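Local coordinates for putative methylthioribose-1-phosphate isomerase (Pyrococcus horikoshii OT3, PDB 6A34), which probably catalyses the interconversion of 5-methylthioribose 1-phosphate and 5-methylthioribulose 1-phosphate in the methionine salvage pathway, at residues R269-L281 with T326-R338. Sequence-based numbering, arbitrary orientation.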
loop_
_atom_site.group_PDB
_atom_site.type_symbol
_atom_site.label_atom_id
_atom_site.label_comp_id
_atom_site.label_asym_id
_atom_site.label_seq_id
_atom_site.Cartn_x
_atom_site.Cartn_y
_atom_site.Cartn_z
ATOM N N ARG A 269 -12.069 -1.706 -14.131
ATOM C CA ARG A 269 -12.409 -2.202 -15.450
ATOM C C ARG A 269 -12.616 -3.719 -15.395
ATOM O O ARG A 269 -13.592 -4.224 -15.929
ATOM C CB ARG A 269 -11.306 -1.802 -16.435
ATOM C CG ARG A 269 -11.692 -1.960 -17.899
ATOM C CD ARG A 269 -10.784 -2.928 -18.624
ATOM N NE ARG A 269 -9.825 -2.268 -19.509
ATOM C CZ ARG A 269 -8.682 -2.828 -19.904
ATOM N NH1 ARG A 269 -8.006 -2.351 -20.942
ATOM N NH2 ARG A 269 -8.213 -3.862 -19.236
ATOM N N GLU A 270 -11.700 -4.438 -14.742
ATOM C CA GLU A 270 -11.842 -5.881 -14.589
ATOM C C GLU A 270 -13.203 -6.259 -13.957
ATOM O O GLU A 270 -13.784 -7.339 -14.269
ATOM C CB GLU A 270 -10.690 -6.416 -13.739
ATOM C CG GLU A 270 -10.760 -7.906 -13.465
ATOM C CD GLU A 270 -10.778 -8.738 -14.731
ATOM O OE1 GLU A 270 -9.888 -8.514 -15.605
ATOM O OE2 GLU A 270 -11.696 -9.579 -14.848
ATOM N N HIS A 271 -13.715 -5.418 -13.043
ATOM C CA HIS A 271 -14.956 -5.734 -12.346
ATOM C C HIS A 271 -16.173 -4.988 -12.939
ATOM O O HIS A 271 -17.256 -5.036 -12.351
ATOM C CB HIS A 271 -14.755 -5.440 -10.856
ATOM C CG HIS A 271 -13.727 -6.330 -10.252
ATOM N ND1 HIS A 271 -12.417 -5.908 -10.012
ATOM C CD2 HIS A 271 -13.795 -7.636 -9.915
ATOM C CE1 HIS A 271 -11.730 -6.924 -9.538
ATOM N NE2 HIS A 271 -12.550 -7.993 -9.472
ATOM N N GLY A 272 -15.985 -4.261 -14.055
ATOM C CA GLY A 272 -17.032 -3.332 -14.632
ATOM C C GLY A 272 -17.607 -2.338 -13.618
ATOM O O GLY A 272 -18.801 -2.101 -13.566
ATOM N N ILE A 273 -16.754 -1.794 -12.751
ATOM C CA ILE A 273 -17.139 -0.809 -11.813
ATOM C C ILE A 273 -16.913 0.546 -12.464
ATOM O O ILE A 273 -15.823 0.861 -12.949
ATOM C CB ILE A 273 -16.358 -0.951 -10.495
ATOM C CG1 ILE A 273 -16.561 -2.334 -9.860
ATOM C CG2 ILE A 273 -16.772 0.139 -9.544
ATOM C CD1 ILE A 273 -15.665 -2.624 -8.684
ATOM N N PRO A 274 -17.968 1.381 -12.547
ATOM C CA PRO A 274 -17.809 2.746 -13.022
ATOM C C PRO A 274 -16.679 3.461 -12.267
ATOM O O PRO A 274 -16.545 3.333 -11.074
ATOM C CB PRO A 274 -19.180 3.394 -12.775
ATOM C CG PRO A 274 -20.149 2.274 -12.705
ATOM C CD PRO A 274 -19.360 1.064 -12.220
ATOM N N PHE A 275 -15.886 4.221 -13.015
ATOM C CA PHE A 275 -14.676 4.832 -12.560
ATOM C C PHE A 275 -14.632 6.277 -13.067
ATOM O O PHE A 275 -14.539 6.518 -14.287
ATOM C CB PHE A 275 -13.501 4.018 -13.106
ATOM C CG PHE A 275 -12.146 4.550 -12.752
ATOM C CD1 PHE A 275 -11.533 4.191 -11.572
ATOM C CD2 PHE A 275 -11.501 5.439 -13.575
ATOM C CE1 PHE A 275 -10.281 4.685 -11.249
ATOM C CE2 PHE A 275 -10.247 5.926 -13.253
ATOM C CZ PHE A 275 -9.645 5.565 -12.085
ATOM N N PHE A 276 -14.684 7.226 -12.137
ATOM C CA PHE A 276 -14.729 8.657 -12.462
ATOM C C PHE A 276 -13.551 9.418 -11.866
ATOM O O PHE A 276 -13.133 9.155 -10.740
ATOM C CB PHE A 276 -15.995 9.293 -11.910
ATOM C CG PHE A 276 -17.274 8.828 -12.552
ATOM C CD1 PHE A 276 -17.931 7.699 -12.091
ATOM C CD2 PHE A 276 -17.841 9.555 -13.577
ATOM C CE1 PHE A 276 -19.125 7.294 -12.667
ATOM C CE2 PHE A 276 -19.031 9.151 -14.154
ATOM C CZ PHE A 276 -19.680 8.028 -13.688
ATOM N N ALA A 277 -13.073 10.396 -12.628
ATOM C CA ALA A 277 -12.224 11.466 -12.166
ATOM C C ALA A 277 -13.104 12.703 -11.967
ATOM O O ALA A 277 -14.065 12.903 -12.713
ATOM C CB ALA A 277 -11.144 11.749 -13.194
ATOM N N VAL A 278 -12.771 13.517 -10.967
ATOM C CA VAL A 278 -13.444 14.757 -10.694
ATOM C C VAL A 278 -12.358 15.816 -10.513
ATOM O O VAL A 278 -11.397 15.592 -9.743
ATOM C CB VAL A 278 -14.379 14.661 -9.468
ATOM C CG1 VAL A 278 -13.706 14.051 -8.246
ATOM C CG2 VAL A 278 -14.982 16.015 -9.104
ATOM N N ALA A 279 -12.485 16.927 -11.256
ATOM C CA ALA A 279 -11.589 18.083 -11.167
ATOM C C ALA A 279 -12.223 19.311 -11.810
ATOM O O ALA A 279 -13.074 19.163 -12.686
ATOM C CB ALA A 279 -10.301 17.780 -11.840
ATOM N N PRO A 280 -11.809 20.540 -11.415
ATOM C CA PRO A 280 -12.265 21.765 -12.073
ATOM C C PRO A 280 -11.597 21.927 -13.440
ATOM O O PRO A 280 -10.564 21.304 -13.674
ATOM C CB PRO A 280 -11.855 22.876 -11.093
ATOM C CG PRO A 280 -10.655 22.318 -10.365
ATOM C CD PRO A 280 -10.830 20.811 -10.351
ATOM N N LEU A 281 -12.199 22.746 -14.317
ATOM C CA LEU A 281 -11.680 23.044 -15.677
ATOM C C LEU A 281 -10.199 23.461 -15.662
ATOM O O LEU A 281 -9.455 23.114 -16.570
ATOM C CB LEU A 281 -12.539 24.125 -16.338
ATOM C CG LEU A 281 -13.446 23.633 -17.467
ATOM C CD1 LEU A 281 -14.291 22.456 -17.023
ATOM C CD2 LEU A 281 -14.324 24.757 -17.984
ATOM N N THR A 326 -3.160 7.529 -15.963
ATOM C CA THR A 326 -4.219 6.633 -16.273
ATOM C C THR A 326 -4.722 6.948 -17.682
ATOM O O THR A 326 -5.152 8.090 -17.912
ATOM C CB THR A 326 -5.340 6.804 -15.229
ATOM O OG1 THR A 326 -4.845 6.383 -13.946
ATOM C CG2 THR A 326 -6.596 6.049 -15.619
ATOM N N PRO A 327 -4.646 5.997 -18.653
ATOM C CA PRO A 327 -5.204 6.192 -19.994
ATOM C C PRO A 327 -6.729 6.436 -19.944
ATOM O O PRO A 327 -7.436 5.818 -19.110
ATOM C CB PRO A 327 -4.864 4.885 -20.746
ATOM C CG PRO A 327 -3.655 4.305 -19.991
ATOM C CD PRO A 327 -3.943 4.701 -18.551
ATOM N N HIS A 328 -7.222 7.319 -20.838
ATOM C CA HIS A 328 -8.603 7.829 -20.812
ATOM C C HIS A 328 -9.641 6.715 -20.948
ATOM O O HIS A 328 -10.717 6.864 -20.440
ATOM C CB HIS A 328 -8.838 8.910 -21.873
ATOM C CG HIS A 328 -8.603 8.441 -23.265
ATOM N ND1 HIS A 328 -9.582 7.765 -24.001
ATOM C CD2 HIS A 328 -7.506 8.532 -24.045
ATOM C CE1 HIS A 328 -9.070 7.440 -25.182
ATOM N NE2 HIS A 328 -7.788 7.904 -25.228
ATOM N N LYS A 329 -9.298 5.608 -21.606
ATOM C CA LYS A 329 -10.235 4.548 -21.901
ATOM C C LYS A 329 -10.800 3.860 -20.640
ATOM O O LYS A 329 -11.899 3.225 -20.680
ATOM C CB LYS A 329 -9.572 3.520 -22.823
ATOM C CG LYS A 329 -8.466 2.684 -22.194
ATOM C CD LYS A 329 -8.029 1.514 -23.072
ATOM C CE LYS A 329 -6.965 0.647 -22.436
ATOM N NZ LYS A 329 -6.811 -0.647 -23.136
ATOM N N TYR A 330 -10.074 3.954 -19.529
ATOM C CA TYR A 330 -10.518 3.453 -18.245
ATOM C C TYR A 330 -11.585 4.361 -17.610
ATOM O O TYR A 330 -12.226 3.946 -16.635
ATOM C CB TYR A 330 -9.296 3.296 -17.322
ATOM C CG TYR A 330 -8.306 2.253 -17.783
ATOM C CD1 TYR A 330 -8.607 0.917 -17.647
ATOM C CD2 TYR A 330 -7.082 2.568 -18.330
ATOM C CE1 TYR A 330 -7.768 -0.081 -18.098
ATOM C CE2 TYR A 330 -6.193 1.578 -18.743
ATOM C CZ TYR A 330 -6.542 0.243 -18.632
ATOM O OH TYR A 330 -5.740 -0.792 -19.050
ATOM N N LEU A 331 -11.786 5.587 -18.129
ATOM C CA LEU A 331 -12.740 6.543 -17.503
ATOM C C LEU A 331 -14.161 6.297 -18.014
ATOM O O LEU A 331 -14.398 6.239 -19.198
ATOM C CB LEU A 331 -12.342 7.987 -17.792
ATOM C CG LEU A 331 -11.173 8.537 -16.992
ATOM C CD1 LEU A 331 -10.639 9.820 -17.621
ATOM C CD2 LEU A 331 -11.588 8.805 -15.559
ATOM N N THR A 332 -15.112 6.239 -17.081
ATOM C CA THR A 332 -16.521 6.253 -17.409
ATOM C C THR A 332 -16.933 7.697 -17.742
ATOM O O THR A 332 -17.717 7.922 -18.607
ATOM C CB THR A 332 -17.344 5.656 -16.266
ATOM O OG1 THR A 332 -16.838 4.357 -15.956
ATOM C CG2 THR A 332 -18.813 5.579 -16.613
ATOM N N GLY A 333 -16.437 8.660 -16.974
ATOM C CA GLY A 333 -16.677 10.071 -17.211
ATOM C C GLY A 333 -15.748 10.950 -16.399
ATOM O O GLY A 333 -15.045 10.472 -15.493
ATOM N N ILE A 334 -15.730 12.237 -16.739
ATOM C CA ILE A 334 -14.950 13.210 -16.011
ATOM C C ILE A 334 -15.917 14.260 -15.442
ATOM O O ILE A 334 -16.553 15.000 -16.191
ATOM C CB ILE A 334 -13.874 13.876 -16.888
ATOM C CG1 ILE A 334 -12.875 12.869 -17.446
ATOM C CG2 ILE A 334 -13.195 14.976 -16.100
ATOM C CD1 ILE A 334 -11.821 13.468 -18.360
ATOM N N ILE A 335 -15.980 14.329 -14.115
ATOM C CA ILE A 335 -16.856 15.233 -13.429
ATOM C C ILE A 335 -16.105 16.552 -13.260
ATOM O O ILE A 335 -15.041 16.570 -12.652
ATOM C CB ILE A 335 -17.323 14.650 -12.087
ATOM C CG1 ILE A 335 -17.930 13.260 -12.244
ATOM C CG2 ILE A 335 -18.304 15.603 -11.425
ATOM C CD1 ILE A 335 -17.898 12.434 -10.991
ATOM N N THR A 336 -16.640 17.620 -13.859
ATOM C CA THR A 336 -16.059 18.952 -13.752
ATOM C C THR A 336 -17.077 19.912 -13.129
ATOM O O THR A 336 -18.238 19.577 -12.929
ATOM C CB THR A 336 -15.609 19.537 -15.094
ATOM O OG1 THR A 336 -16.751 20.092 -15.738
ATOM C CG2 THR A 336 -14.899 18.534 -15.971
ATOM N N ASP A 337 -16.605 21.127 -12.844
ATOM C CA ASP A 337 -17.437 22.170 -12.228
ATOM C C ASP A 337 -18.366 22.774 -13.290
ATOM O O ASP A 337 -19.155 23.637 -12.940
ATOM C CB ASP A 337 -16.577 23.258 -11.590
ATOM C CG ASP A 337 -15.702 23.988 -12.595
ATOM O OD1 ASP A 337 -14.860 23.321 -13.252
ATOM O OD2 ASP A 337 -15.872 25.219 -12.717
ATOM N N ARG A 338 -18.284 22.299 -14.545
ATOM C CA ARG A 338 -19.187 22.758 -15.623
ATOM C C ARG A 338 -19.889 21.565 -16.280
ATOM O O ARG A 338 -20.282 21.641 -17.407
ATOM C CB ARG A 338 -18.415 23.617 -16.634
ATOM C CG ARG A 338 -17.849 24.920 -16.058
ATOM C CD ARG A 338 -18.928 25.876 -15.518
ATOM N NE ARG A 338 -18.461 27.171 -14.987
ATOM C CZ ARG A 338 -19.207 28.031 -14.271
ATOM N NH1 ARG A 338 -20.499 27.810 -14.079
ATOM N NH2 ARG A 338 -18.649 29.101 -13.731
#
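Tyr330 CE1 sits over one face of the Arg269 guanidinium, toward its rim, 3.3 Å from NE, with the two planes turned 42° apart. The arginine chain bends at chi2 (-120°) and again at chi3 to reach this position, and its NH2 carries a salt bridge to Glu270 of the second subunit, which also packs on Tyr330. With an alanine here instead of Tyr330, that guanidinium face would probably lose the ring carbon that covers it, leaving the group held mainly by the Glu270 salt bridge. Thr332 grips Phe275 twice: OG1 takes the Phe275 N-H at 3.1 Å, nearly straight at 170°, and its own N gives to Phe275 O. Strands 275-278 and 333-336 run parallel, neighbours in the Rossmann-like sheet of the eIF-2B-related MtnA fold, with 241-244 beyond 275-278; Ile335 N to Ala277 O (2.8 Å) and Ala279 N to Ile335 O (2.9 Å) join them. On one face, Ile335 CD1 meets Phe276 CB at 3.8 Å; on the other, Leu331 CD2 touches Ala277 CB and Phe275 CD2. Past the strands, Asp337 OD1 accepts from Leu281 N at 2.9 Å, while OD2 forms a salt bridge with Arg149.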